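Local structure of arginine decarboxylase (Campylobacter jejuni subsp. jejuni, 3NZP) at residues I16-V21 and M463-D469; I140-F144 and A165-A170; L362-Y366 and L408-I412; A553-L557 and F599-G604. The protein probably catalyses the pyridoxal 5'-phosphate-dependent decarboxylation of arginine to agmatine, a step in polyamine biosynthesis. All coordinates share one frame; numbering follows the deposited sequence.

The four contacts illustrate how interaction chemistry follows secondary structure. Contacts 2 and 3 are buried and join helix to helix through apolar side chains; yet one belongs to the shell of the barrel and the other to the helical bundle, with centres about 78 Å apart on opposite sides of the chain's centre. Contacts 1 and 4 are only partly buried and are built where loops meet, so backbone N-H and C=O groups do much of the joining. No helix or strand serves two contacts within one chain. Across the dimer, however, contacts 2 and 4 come together: Ile142, on the side of helix 137-148 turned away from 165-170, packs on Phe599 of the second subunit.

Contact 1. Residues I16-V21 and M463-D469; sequences IKNGKV and MPLDRLD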
loop_
_atom_site.group_PDB
_atom_site.type_symbol
_atom_site.label_atom_id
_atom_site.label_comp_id
_atom_site.label_asym_id
_atom_site.label_seq_id
_atom_site.Cartn_x
_atom_site.Cartn_y
_atom_site.Cartn_z
ATOM N N ILE B 16 -6.274 -15.806 27.763
ATOM C CA ILE B 16 -7.615 -16.322 27.534
ATOM C C ILE B 16 -8.285 -16.649 28.863
ATOM O O ILE B 16 -7.759 -17.419 29.662
ATOM C CB ILE B 16 -7.588 -17.588 26.671
ATOM C CG1 ILE B 16 -6.858 -17.317 25.351
ATOM C CG2 ILE B 16 -9.012 -18.032 26.397
ATOM C CD1 ILE B 16 -6.755 -18.531 24.429
ATOM N N LYS B 17 -9.455 -16.061 29.092
ATOM C CA LYS B 17 -10.190 -16.270 30.338
ATOM C C LYS B 17 -11.358 -17.225 30.181
ATOM O O LYS B 17 -11.180 -18.421 29.925
ATOM C CB LYS B 17 -10.713 -14.938 30.863
ATOM C CG LYS B 17 -10.811 -14.867 32.377
ATOM C CD LYS B 17 -9.426 -14.987 33.019
ATOM C CE LYS B 17 -9.469 -14.715 34.528
ATOM N NZ LYS B 17 -10.044 -13.371 34.870
ATOM N N ASN B 18 -12.564 -16.696 30.340
ATOM C CA ASN B 18 -13.757 -17.522 30.222
ATOM C C ASN B 18 -14.066 -17.764 28.770
ATOM O O ASN B 18 -15.095 -17.323 28.272
ATOM C CB ASN B 18 -14.938 -16.828 30.878
ATOM C CG ASN B 18 -14.577 -16.241 32.207
ATOM O OD1 ASN B 18 -14.110 -16.948 33.102
ATOM N ND2 ASN B 18 -14.776 -14.930 32.349
ATOM N N GLY B 19 -13.167 -18.465 28.090
ATOM C CA GLY B 19 -13.375 -18.745 26.681
ATOM C C GLY B 19 -13.276 -17.490 25.827
ATOM O O GLY B 19 -13.709 -17.483 24.680
ATOM N N LYS B 20 -12.704 -16.428 26.382
ATOM C CA LYS B 20 -12.567 -15.182 25.650
ATOM C C LYS B 20 -11.218 -14.514 25.916
ATOM O O LYS B 20 -10.724 -14.520 27.043
ATOM C CB LYS B 20 -13.702 -14.233 26.031
ATOM C CG LYS B 20 -13.933 -14.143 27.524
ATOM C CD LYS B 20 -15.049 -13.171 27.872
ATOM C CE LYS B 20 -16.401 -13.618 27.345
ATOM N NZ LYS B 20 -17.457 -12.657 27.789
ATOM N N VAL B 21 -10.621 -13.942 24.875
ATOM C CA VAL B 21 -9.335 -13.270 25.016
ATOM C C VAL B 21 -9.499 -11.925 25.752
ATOM O O VAL B 21 -10.445 -11.173 25.491
ATOM C CB VAL B 21 -8.684 -13.057 23.617
ATOM C CG1 VAL B 21 -9.652 -12.348 22.705
ATOM C CG2 VAL B 21 -7.395 -12.259 23.744
HETATM N N MSE B 463 -7.390 -14.412 15.752
HETATM C CA MSE B 463 -8.116 -15.323 16.638
HETATM C C MSE B 463 -9.451 -14.718 17.063
HETATM O O MSE B 463 -9.562 -13.499 17.216
HETATM C CB MSE B 463 -7.311 -15.626 17.896
HETATM C CG MSE B 463 -7.251 -14.461 18.854
HETATM SE SE MSE B 463 -6.325 -14.907 20.477
HETATM C CE MSE B 463 -7.647 -16.077 21.262
ATOM N N PRO B 464 -10.479 -15.556 17.263
ATOM C CA PRO B 464 -11.798 -15.073 17.671
ATOM C C PRO B 464 -11.721 -14.402 19.029
ATOM O O PRO B 464 -10.831 -14.704 19.820
ATOM C CB PRO B 464 -12.625 -16.342 17.724
ATOM C CG PRO B 464 -11.956 -17.217 16.718
ATOM C CD PRO B 464 -10.514 -17.003 17.020
ATOM N N LEU B 465 -12.657 -13.506 19.310
ATOM C CA LEU B 465 -12.642 -12.814 20.587
ATOM C C LEU B 465 -13.217 -13.616 21.742
ATOM O O LEU B 465 -12.947 -13.321 22.908
ATOM C CB LEU B 465 -13.383 -11.489 20.481
ATOM C CG LEU B 465 -12.502 -10.304 20.075
ATOM C CD1 LEU B 465 -11.876 -10.571 18.718
ATOM C CD2 LEU B 465 -13.348 -9.036 20.052
ATOM N N ASP B 466 -14.008 -14.627 21.415
ATOM C CA ASP B 466 -14.638 -15.456 22.427
ATOM C C ASP B 466 -14.867 -16.851 21.869
ATOM O O ASP B 466 -14.438 -17.170 20.756
ATOM C CB ASP B 466 -15.977 -14.842 22.839
ATOM C CG ASP B 466 -17.022 -14.924 21.735
ATOM O OD1 ASP B 466 -18.160 -14.438 21.943
ATOM O OD2 ASP B 466 -16.716 -15.476 20.650
ATOM N N ARG B 467 -15.561 -17.671 22.651
ATOM C CA ARG B 467 -15.867 -19.042 22.267
ATOM C C ARG B 467 -14.571 -19.859 22.185
ATOM O O ARG B 467 -14.481 -20.838 21.445
ATOM C CB ARG B 467 -16.588 -19.047 20.921
ATOM C CG ARG B 467 -17.679 -20.087 20.813
ATOM C CD ARG B 467 -18.304 -20.055 19.437
ATOM N NE ARG B 467 -18.904 -18.751 19.167
ATOM C CZ ARG B 467 -20.192 -18.468 19.325
ATOM N NH1 ARG B 467 -20.633 -17.241 19.056
ATOM N NH2 ARG B 467 -21.034 -19.417 19.731
ATOM N N LEU B 468 -13.578 -19.450 22.972
ATOM C CA LEU B 468 -12.268 -20.105 23.008
ATOM C C LEU B 468 -12.247 -21.373 23.845
ATOM O O LEU B 468 -11.370 -22.225 23.669
ATOM C CB LEU B 468 -11.219 -19.123 23.534
ATOM C CG LEU B 468 -10.976 -17.938 22.597
ATOM C CD1 LEU B 468 -10.186 -16.843 23.315
ATOM C CD2 LEU B 468 -10.248 -18.441 21.353
ATOM N N ASP B 469 -13.202 -21.481 24.766
ATOM C CA ASP B 469 -13.317 -22.656 25.628
ATOM C C ASP B 469 -13.767 -23.859 24.785
ATOM O O ASP B 469 -13.683 -25.002 25.225
ATOM C CB ASP B 469 -14.313 -22.372 26.756
ATOM C CG ASP B 469 -15.644 -21.824 26.246
ATOM O OD1 ASP B 469 -16.417 -21.285 27.067
ATOM O OD2 ASP B 469 -15.923 -21.927 25.032
#
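Leu468 lays its CB and CG over the carbonyl of Gly19 and pushes its CD1 branch between Ile16 and Val21. Leu468 CD1 lies 3.5 Å from Ile16 CG2, where the two side chains cross at about a right angle, and 4.1 Å from Val21 CB. Met463, a selenomethionine, approaches the same two residues from further back along its own segment: its chain bends about the CG-SE bond, so that Met463 CE comes 4.1 Å from Ile16 CD1 and 4.0 Å from Val21 CB. With chi1 at 54°, Val21 CG1 sits between its own backbone N and carbonyl carbon, which turns this branch against the backbone and CG of Leu465.

Two main-chain bonds flank this apolar patch. Leu468 N reaches Gly19 O at 2.6 Å in a nearly straight bond (168°), and Val21 N reaches Leu465 O at 3.1 Å, more bent and from above the carbonyl plane. Gly19 takes a positive phi in the turn, and its CA lies against Asp469. Arg467 forms a salt bridge with Glu507, and Lys20 a long, weak ion pair with Asp33. The arrangement is that of a beta hairpin, strands 14-16 and 21-23, docking its turn near the N terminus onto the loop that leaves strand 462-464 of the large mixed sheet.

Contact 2. Residues I140-F144 and A165-A170; sequences INIGF and AIIDIA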
loop_
_atom_site.group_PDB
_atom_site.type_symbol
_atom_site.label_atom_id
_atom_site.label_comp_id
_atom_site.label_asym_id
_atom_site.label_seq_id
_atom_site.Cartn_x
_atom_site.Cartn_y
_atom_site.Cartn_z
ATOM N N ILE B 140 16.520 22.439 8.093
ATOM C CA ILE B 140 17.643 22.697 8.981
ATOM C C ILE B 140 17.314 23.870 9.898
ATOM O O ILE B 140 17.532 23.812 11.112
ATOM C CB ILE B 140 18.915 23.008 8.175
ATOM C CG1 ILE B 140 19.220 21.821 7.257
ATOM C CG2 ILE B 140 20.090 23.265 9.099
ATOM C CD1 ILE B 140 20.453 21.997 6.410
ATOM N N ASN B 141 16.764 24.929 9.315
ATOM C CA ASN B 141 16.399 26.101 10.089
ATOM C C ASN B 141 15.418 25.772 11.185
ATOM O O ASN B 141 15.622 26.140 12.345
ATOM C CB ASN B 141 15.823 27.173 9.187
ATOM C CG ASN B 141 16.862 28.159 8.772
ATOM O OD1 ASN B 141 17.446 28.835 9.614
ATOM N ND2 ASN B 141 17.123 28.244 7.469
ATOM N N ILE B 142 14.343 25.082 10.843
ATOM C CA ILE B 142 13.378 24.739 11.864
ATOM C C ILE B 142 14.026 23.855 12.930
ATOM O O ILE B 142 13.649 23.906 14.102
ATOM C CB ILE B 142 12.149 24.041 11.249
ATOM C CG1 ILE B 142 11.322 23.380 12.347
ATOM C CG2 ILE B 142 12.582 23.029 10.237
ATOM C CD1 ILE B 142 10.114 22.664 11.814
ATOM N N GLY B 143 15.018 23.059 12.531
ATOM C CA GLY B 143 15.702 22.205 13.497
ATOM C C GLY B 143 16.397 23.098 14.505
ATOM O O GLY B 143 16.398 22.841 15.714
ATOM N N PHE B 144 16.991 24.160 13.968
ATOM C CA PHE B 144 17.687 25.173 14.748
ATOM C C PHE B 144 16.714 25.856 15.687
ATOM O O PHE B 144 17.005 26.019 16.877
ATOM C CB PHE B 144 18.292 26.231 13.824
ATOM C CG PHE B 144 19.760 26.073 13.590
ATOM C CD1 PHE B 144 20.680 26.785 14.353
ATOM C CD2 PHE B 144 20.230 25.205 12.613
ATOM C CE1 PHE B 144 22.053 26.630 14.145
ATOM C CE2 PHE B 144 21.595 25.043 12.399
ATOM C CZ PHE B 144 22.507 25.757 13.167
ATOM N N ALA B 165 25.422 22.988 4.617
ATOM C CA ALA B 165 24.224 23.783 4.832
ATOM C C ALA B 165 24.100 24.183 6.301
ATOM O O ALA B 165 23.857 25.345 6.613
ATOM C CB ALA B 165 23.000 22.993 4.404
ATOM N N ILE B 166 24.266 23.219 7.200
ATOM C CA ILE B 166 24.174 23.504 8.623
ATOM C C ILE B 166 25.223 24.531 9.024
ATOM O O ILE B 166 24.909 25.545 9.651
ATOM C CB ILE B 166 24.389 22.240 9.457
ATOM C CG1 ILE B 166 23.263 21.254 9.182
ATOM C CG2 ILE B 166 24.439 22.583 10.937
ATOM C CD1 ILE B 166 23.340 20.037 10.034
ATOM N N ILE B 167 26.472 24.261 8.659
ATOM C CA ILE B 167 27.585 25.157 8.968
ATOM C C ILE B 167 27.233 26.588 8.576
ATOM O O ILE B 167 27.440 27.520 9.353
ATOM C CB ILE B 167 28.860 24.714 8.224
ATOM C CG1 ILE B 167 29.385 23.420 8.849
ATOM C CG2 ILE B 167 29.902 25.805 8.278
ATOM C CD1 ILE B 167 30.505 22.771 8.077
ATOM N N ASP B 168 26.698 26.753 7.372
ATOM C CA ASP B 168 26.304 28.064 6.886
ATOM C C ASP B 168 25.246 28.707 7.737
ATOM O O ASP B 168 25.487 29.742 8.342
ATOM C CB ASP B 168 25.784 27.975 5.462
ATOM C CG ASP B 168 26.887 27.763 4.471
ATOM O OD1 ASP B 168 28.011 27.431 4.921
ATOM O OD2 ASP B 168 26.635 27.920 3.249
ATOM N N ILE B 169 24.064 28.105 7.786
ATOM C CA ILE B 169 22.997 28.710 8.561
ATOM C C ILE B 169 23.333 28.737 10.042
ATOM O O ILE B 169 22.612 29.337 10.835
ATOM C CB ILE B 169 21.629 27.996 8.382
ATOM C CG1 ILE B 169 21.472 26.917 9.432
ATOM C CG2 ILE B 169 21.499 27.380 6.999
ATOM C CD1 ILE B 169 20.047 26.517 9.594
ATOM N N ALA B 170 24.428 28.093 10.419
ATOM C CA ALA B 170 24.830 28.068 11.819
ATOM C C ALA B 170 25.257 29.461 12.249
ATOM O O ALA B 170 24.846 29.966 13.305
ATOM C CB ALA B 170 25.978 27.092 12.007
#
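Phe144 N donates to Ile140 O at 2.9 Å, an ordinary helical bond that sets these two side chains one turn apart, both directed at segment 165-170. They belong to neighbouring outer helices, 137-148 and 160-170, of the eight-stranded beta/alpha (TIM) barrel that forms the pyridoxal-binding domain. The short segments cross at -54° with axes 10.5 Å apart, a spacing bridged chiefly by side chains.

Ile169 lies at the centre of the contact. Its CD1 methyl is surrounded by Ile140 CG2, the amide group of Asn141 and the CD2 side of the Phe144 ring, which it meets obliquely; Phe144 and Ile169 run past one another in opposite directions. Ile140 divides its work between two branches: CD1 extends to Ala165 CB, while Ile140 CG2, anti to the backbone N, turns to Ile166 CG1 at 3.8 Å, the two isoleucines crossing at about a right angle. Leu155 of strand 152-157 touches both Ile140 and Ile166, so the patch continues into the layer between helices and barrel strands.

The ring of Phe144 also meets Ala170 and Ile166: Phe144 CZ lies 3.9 Å from Ala170 CB, and at the ring edge, near its plane, Ile166 CG2 stands 4.0 Å from Phe144 CE2.

Contact 3. Residues L362-Y366 and L408-I412; sequences LYDLY and LTHLI
Leu362 rests its CB on Leu408 CD1 at 3.9 Å and directs CD2 into the angle between Thr409 and Ile412, with Leu362 CD2 4.1 Å from Ile412 CD1. The Thr409 hydroxyl beside it is engaged within its own helix, with Ala405 O. Tyr363 starts from the far side of its helix, but its ring swings back so that Leu408 CD2 lies over one face and Leu408 CD1 comes 3.9 Å from Tyr363 CE1. Leu365 contributes little more than its CB, which touches Ile412 CD1 at 3.7 Å. At Tyr366 the ring stands anti to the backbone N (chi1 -175°), a setting that carries it across to the partner helix. There Leu411 CB sits over its face, 4.0 Å from the centroid of the Tyr366 ring and 30° off the normal, a CH-pi contact; Ile412 CG1 packs on Tyr366 CB at 3.6 Å. Lys415 adds a cation-pi partner to this ring, and the Tyr366 hydroxyl is weakly hydrogen-bonded to Glu346.

The two segments run in the same direction at 20°, with axes 9.6 Å apart. Helix 374-392, between them in sequence, packs on Leu362 through Ile388 and on Thr409 through Leu385, so the contact belongs to the largely apolar interior of the arginine decarboxylase helical bundle domain.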
loop_
_atom_site.group_PDB
_atom_site.type_symbol
_atom_site.label_atom_id
_atom_site.label_comp_id
_atom_site.label_asym_id
_atom_site.label_seq_id
_atom_site.Cartn_x
_atom_site.Cartn_y
_atom_site.Cartn_z
ATOM N N LEU B 362 -19.017 -41.038 -12.617
ATOM C CA LEU B 362 -18.912 -40.352 -11.344
ATOM C C LEU B 362 -19.871 -40.990 -10.340
ATOM O O LEU B 362 -19.541 -41.098 -9.157
ATOM C CB LEU B 362 -19.205 -38.862 -11.501
ATOM C CG LEU B 362 -18.046 -38.019 -12.041
ATOM C CD1 LEU B 362 -18.543 -36.663 -12.483
ATOM C CD2 LEU B 362 -16.981 -37.876 -10.977
ATOM N N TYR B 363 -21.046 -41.425 -10.803
ATOM C CA TYR B 363 -22.011 -42.067 -9.904
ATOM C C TYR B 363 -21.417 -43.347 -9.345
ATOM O O TYR B 363 -21.276 -43.506 -8.132
ATOM C CB TYR B 363 -23.318 -42.421 -10.621
ATOM C CG TYR B 363 -24.385 -41.354 -10.566
ATOM C CD1 TYR B 363 -24.458 -40.371 -11.555
ATOM C CD2 TYR B 363 -25.324 -41.319 -9.531
ATOM C CE1 TYR B 363 -25.442 -39.371 -11.526
ATOM C CE2 TYR B 363 -26.318 -40.314 -9.491
ATOM C CZ TYR B 363 -26.366 -39.345 -10.500
ATOM O OH TYR B 363 -27.326 -38.360 -10.511
ATOM N N ASP B 364 -21.076 -44.251 -10.257
ATOM C CA ASP B 364 -20.488 -45.544 -9.923
ATOM C C ASP B 364 -19.373 -45.405 -8.907
ATOM O O ASP B 364 -19.201 -46.259 -8.043
ATOM C CB ASP B 364 -19.938 -46.190 -11.186
ATOM C CG ASP B 364 -20.963 -46.257 -12.276
ATOM O OD1 ASP B 364 -20.596 -46.561 -13.430
ATOM O OD2 ASP B 364 -22.145 -46.004 -11.969
ATOM N N LEU B 365 -18.603 -44.330 -9.029
ATOM C CA LEU B 365 -17.511 -44.087 -8.112
ATOM C C LEU B 365 -18.027 -43.754 -6.726
ATOM O O LEU B 365 -17.555 -44.304 -5.729
ATOM C CB LEU B 365 -16.647 -42.942 -8.617
ATOM C CG LEU B 365 -15.447 -43.345 -9.470
ATOM C CD1 LEU B 365 -15.888 -44.294 -10.576
ATOM C CD2 LEU B 365 -14.800 -42.088 -10.035
ATOM N N TYR B 366 -19.003 -42.852 -6.672
ATOM C CA TYR B 366 -19.586 -42.433 -5.405
ATOM C C TYR B 366 -20.184 -43.625 -4.661
ATOM O O TYR B 366 -20.205 -43.657 -3.432
ATOM C CB TYR B 366 -20.657 -41.355 -5.643
ATOM C CG TYR B 366 -21.245 -40.768 -4.370
ATOM C CD1 TYR B 366 -20.414 -40.323 -3.336
ATOM C CD2 TYR B 366 -22.629 -40.648 -4.199
ATOM C CE1 TYR B 366 -20.939 -39.778 -2.168
ATOM C CE2 TYR B 366 -23.168 -40.101 -3.031
ATOM C CZ TYR B 366 -22.314 -39.669 -2.018
ATOM O OH TYR B 366 -22.817 -39.128 -0.852
ATOM N N LEU B 408 -21.110 -34.293 -7.446
ATOM C CA LEU B 408 -20.658 -35.676 -7.298
ATOM C C LEU B 408 -19.190 -35.692 -6.896
ATOM O O LEU B 408 -18.805 -36.343 -5.926
ATOM C CB LEU B 408 -20.860 -36.437 -8.622
ATOM C CG LEU B 408 -22.293 -36.872 -8.929
ATOM C CD1 LEU B 408 -22.490 -37.135 -10.414
ATOM C CD2 LEU B 408 -22.585 -38.106 -8.111
ATOM N N THR B 409 -18.383 -34.952 -7.648
ATOM C CA THR B 409 -16.964 -34.871 -7.385
ATOM C C THR B 409 -16.728 -34.491 -5.938
ATOM O O THR B 409 -15.920 -35.118 -5.251
ATOM C CB THR B 409 -16.320 -33.848 -8.292
ATOM O OG1 THR B 409 -16.559 -34.220 -9.655
ATOM C CG2 THR B 409 -14.835 -33.775 -8.036
ATOM N N HIS B 410 -17.440 -33.472 -5.465
ATOM C CA HIS B 410 -17.288 -33.057 -4.077
ATOM C C HIS B 410 -17.722 -34.155 -3.128
ATOM O O HIS B 410 -17.016 -34.466 -2.169
ATOM C CB HIS B 410 -18.079 -31.789 -3.797
ATOM C CG HIS B 410 -17.328 -30.542 -4.127
ATOM N ND1 HIS B 410 -16.920 -30.235 -5.409
ATOM C CD2 HIS B 410 -16.862 -29.550 -3.333
ATOM C CE1 HIS B 410 -16.231 -29.108 -5.387
ATOM N NE2 HIS B 410 -16.181 -28.672 -4.139
ATOM N N LEU B 411 -18.881 -34.749 -3.390
ATOM C CA LEU B 411 -19.353 -35.827 -2.533
ATOM C C LEU B 411 -18.314 -36.950 -2.481
ATOM O O LEU B 411 -17.990 -37.460 -1.408
ATOM C CB LEU B 411 -20.686 -36.378 -3.047
ATOM C CG LEU B 411 -21.923 -35.496 -2.848
ATOM C CD1 LEU B 411 -23.154 -36.136 -3.507
ATOM C CD2 LEU B 411 -22.148 -35.304 -1.360
ATOM N N ILE B 412 -17.787 -37.324 -3.647
ATOM C CA ILE B 412 -16.790 -38.383 -3.743
ATOM C C ILE B 412 -15.524 -38.018 -2.992
ATOM O O ILE B 412 -14.952 -38.844 -2.283
ATOM C CB ILE B 412 -16.450 -38.684 -5.205
ATOM C CG1 ILE B 412 -17.614 -39.440 -5.844
ATOM C CG2 ILE B 412 -15.166 -39.484 -5.297
ATOM C CD1 ILE B 412 -17.511 -39.589 -7.334
#

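Contact 4. Residues A553-L557 and F599-G604; sequences AQSIL and FLNDNG
Ser555 holds its OG between its own backbone N and carbonyl carbon (chi1 72°), the conformation that brings the hydroxyl round to cap Asp558 N at the start of helix 556-562. Ser555 CB meanwhile rests 3.5 Å from Leu600 O, so the N-cap residue also touches the end of helix 586-600. In the next residue, CG1 of Ile556 lies anti to the carbonyl carbon (chi1 -71°) and extends CD1 toward the carbonyl oxygen of Phe599. Leu557 crosses Leu600 obliquely; Leu557 CD1 approaches Leu600 CG at 3.5 Å, while CD2 leans on Leu600 CB. Met571 of helix 567-579 touches both leucines, and Leu117 of the second subunit packs on Ile556 and Leu600.

Asn603 bends back beside Asp602: weak bonds run from its backbone N and from its ND2 to Asp602 OD2, and its OD1 accepts from Tyr605 N. Asn603 CA meets Gln554 O at 3.4 Å in a CA-H...O contact, whereas the Gln554 amide turns to Asp562.

Main-chain bonds complete the join. Ile556 N reaches Asp602 O at 3.0 Å, and Leu557 N reaches Leu600 O at 3.2 Å, in the carbonyl plane and nearly straight (166°). Two N-H groups at the opening of one helix, which lack acceptors in their own first turn, are thus satisfied by carbonyls at and just beyond the end of another; the opposed ends of the two helix dipoles probably favour this meeting.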
loop_
_atom_site.group_PDB
_atom_site.type_symbol
_atom_site.label_atom_id
_atom_site.label_comp_id
_atom_site.label_asym_id
_atom_site.label_seq_id
_atom_site.Cartn_x
_atom_site.Cartn_y
_atom_site.Cartn_z
ATOM N N ALA B 553 -15.975 6.614 12.494
ATOM C CA ALA B 553 -15.618 6.500 11.085
ATOM C C ALA B 553 -16.362 7.522 10.227
ATOM O O ALA B 553 -17.564 7.741 10.409
ATOM C CB ALA B 553 -15.922 5.102 10.600
ATOM N N GLN B 554 -15.649 8.141 9.288
ATOM C CA GLN B 554 -16.233 9.152 8.397
ATOM C C GLN B 554 -17.510 8.727 7.689
ATOM O O GLN B 554 -17.724 7.549 7.413
ATOM C CB GLN B 554 -15.239 9.536 7.309
ATOM C CG GLN B 554 -14.216 10.542 7.701
ATOM C CD GLN B 554 -13.552 11.146 6.483
ATOM O OE1 GLN B 554 -13.158 10.425 5.546
ATOM N NE2 GLN B 554 -13.426 12.472 6.477
ATOM N N SER B 555 -18.360 9.688 7.367
ATOM C CA SER B 555 -19.571 9.350 6.643
ATOM C C SER B 555 -19.212 9.409 5.169
ATOM O O SER B 555 -18.231 10.060 4.780
ATOM C CB SER B 555 -20.684 10.360 6.926
ATOM O OG SER B 555 -20.399 11.594 6.295
ATOM N N ILE B 556 -20.007 8.732 4.348
ATOM C CA ILE B 556 -19.785 8.718 2.902
ATOM C C ILE B 556 -19.540 10.139 2.398
ATOM O O ILE B 556 -18.592 10.395 1.657
ATOM C CB ILE B 556 -21.009 8.138 2.195
ATOM C CG1 ILE B 556 -21.090 6.648 2.457
ATOM C CG2 ILE B 556 -20.913 8.380 0.705
ATOM C CD1 ILE B 556 -22.350 6.074 1.906
ATOM N N LEU B 557 -20.416 11.047 2.822
ATOM C CA LEU B 557 -20.335 12.456 2.459
ATOM C C LEU B 557 -18.960 13.029 2.789
ATOM O O LEU B 557 -18.325 13.648 1.940
ATOM C CB LEU B 557 -21.414 13.240 3.201
ATOM C CG LEU B 557 -22.279 14.159 2.338
ATOM C CD1 LEU B 557 -22.652 13.442 1.068
ATOM C CD2 LEU B 557 -23.528 14.572 3.106
ATOM N N PHE B 599 -28.338 7.616 4.407
ATOM C CA PHE B 599 -27.189 6.859 3.894
ATOM C C PHE B 599 -25.959 7.717 3.669
ATOM O O PHE B 599 -24.834 7.232 3.755
ATOM C CB PHE B 599 -27.543 6.158 2.579
ATOM C CG PHE B 599 -28.752 5.274 2.673
ATOM C CD1 PHE B 599 -28.971 4.485 3.807
ATOM C CD2 PHE B 599 -29.683 5.231 1.637
ATOM C CE1 PHE B 599 -30.106 3.674 3.913
ATOM C CE2 PHE B 599 -30.821 4.423 1.735
ATOM C CZ PHE B 599 -31.030 3.643 2.873
ATOM N N LEU B 600 -26.187 8.989 3.368
ATOM C CA LEU B 600 -25.106 9.921 3.124
ATOM C C LEU B 600 -24.349 10.250 4.401
ATOM O O LEU B 600 -23.122 10.408 4.392
ATOM C CB LEU B 600 -25.655 11.205 2.495
ATOM C CG LEU B 600 -25.516 11.352 0.979
ATOM C CD1 LEU B 600 -26.003 10.106 0.283
ATOM C CD2 LEU B 600 -26.294 12.564 0.518
ATOM N N ASN B 601 -25.087 10.344 5.501
ATOM C CA ASN B 601 -24.497 10.666 6.787
ATOM C C ASN B 601 -24.101 9.423 7.576
ATOM O O ASN B 601 -23.929 9.470 8.790
ATOM C CB ASN B 601 -25.464 11.531 7.592
ATOM C CG ASN B 601 -25.519 12.964 7.082
ATOM O OD1 ASN B 601 -24.581 13.743 7.282
ATOM N ND2 ASN B 601 -26.616 13.317 6.412
ATOM N N ASP B 602 -23.942 8.312 6.874
ATOM C CA ASP B 602 -23.570 7.065 7.513
ATOM C C ASP B 602 -22.229 6.571 6.957
ATOM O O ASP B 602 -21.860 6.920 5.837
ATOM C CB ASP B 602 -24.675 6.040 7.262
ATOM C CG ASP B 602 -24.627 4.882 8.229
ATOM O OD1 ASP B 602 -25.408 3.923 8.034
ATOM O OD2 ASP B 602 -23.816 4.931 9.184
ATOM N N ASN B 603 -21.488 5.780 7.734
ATOM C CA ASN B 603 -20.191 5.268 7.269
ATOM C C ASN B 603 -20.439 4.291 6.131
ATOM O O ASN B 603 -21.551 3.764 5.981
ATOM C CB ASN B 603 -19.438 4.564 8.395
ATOM C CG ASN B 603 -20.153 3.334 8.874
ATOM O OD1 ASN B 603 -19.657 2.211 8.724
ATOM N ND2 ASN B 603 -21.345 3.528 9.442
ATOM N N GLY B 604 -19.397 4.029 5.348
ATOM C CA GLY B 604 -19.541 3.145 4.203
ATOM C C GLY B 604 -19.372 1.660 4.435
ATOM O O GLY B 604 -19.368 0.872 3.487
#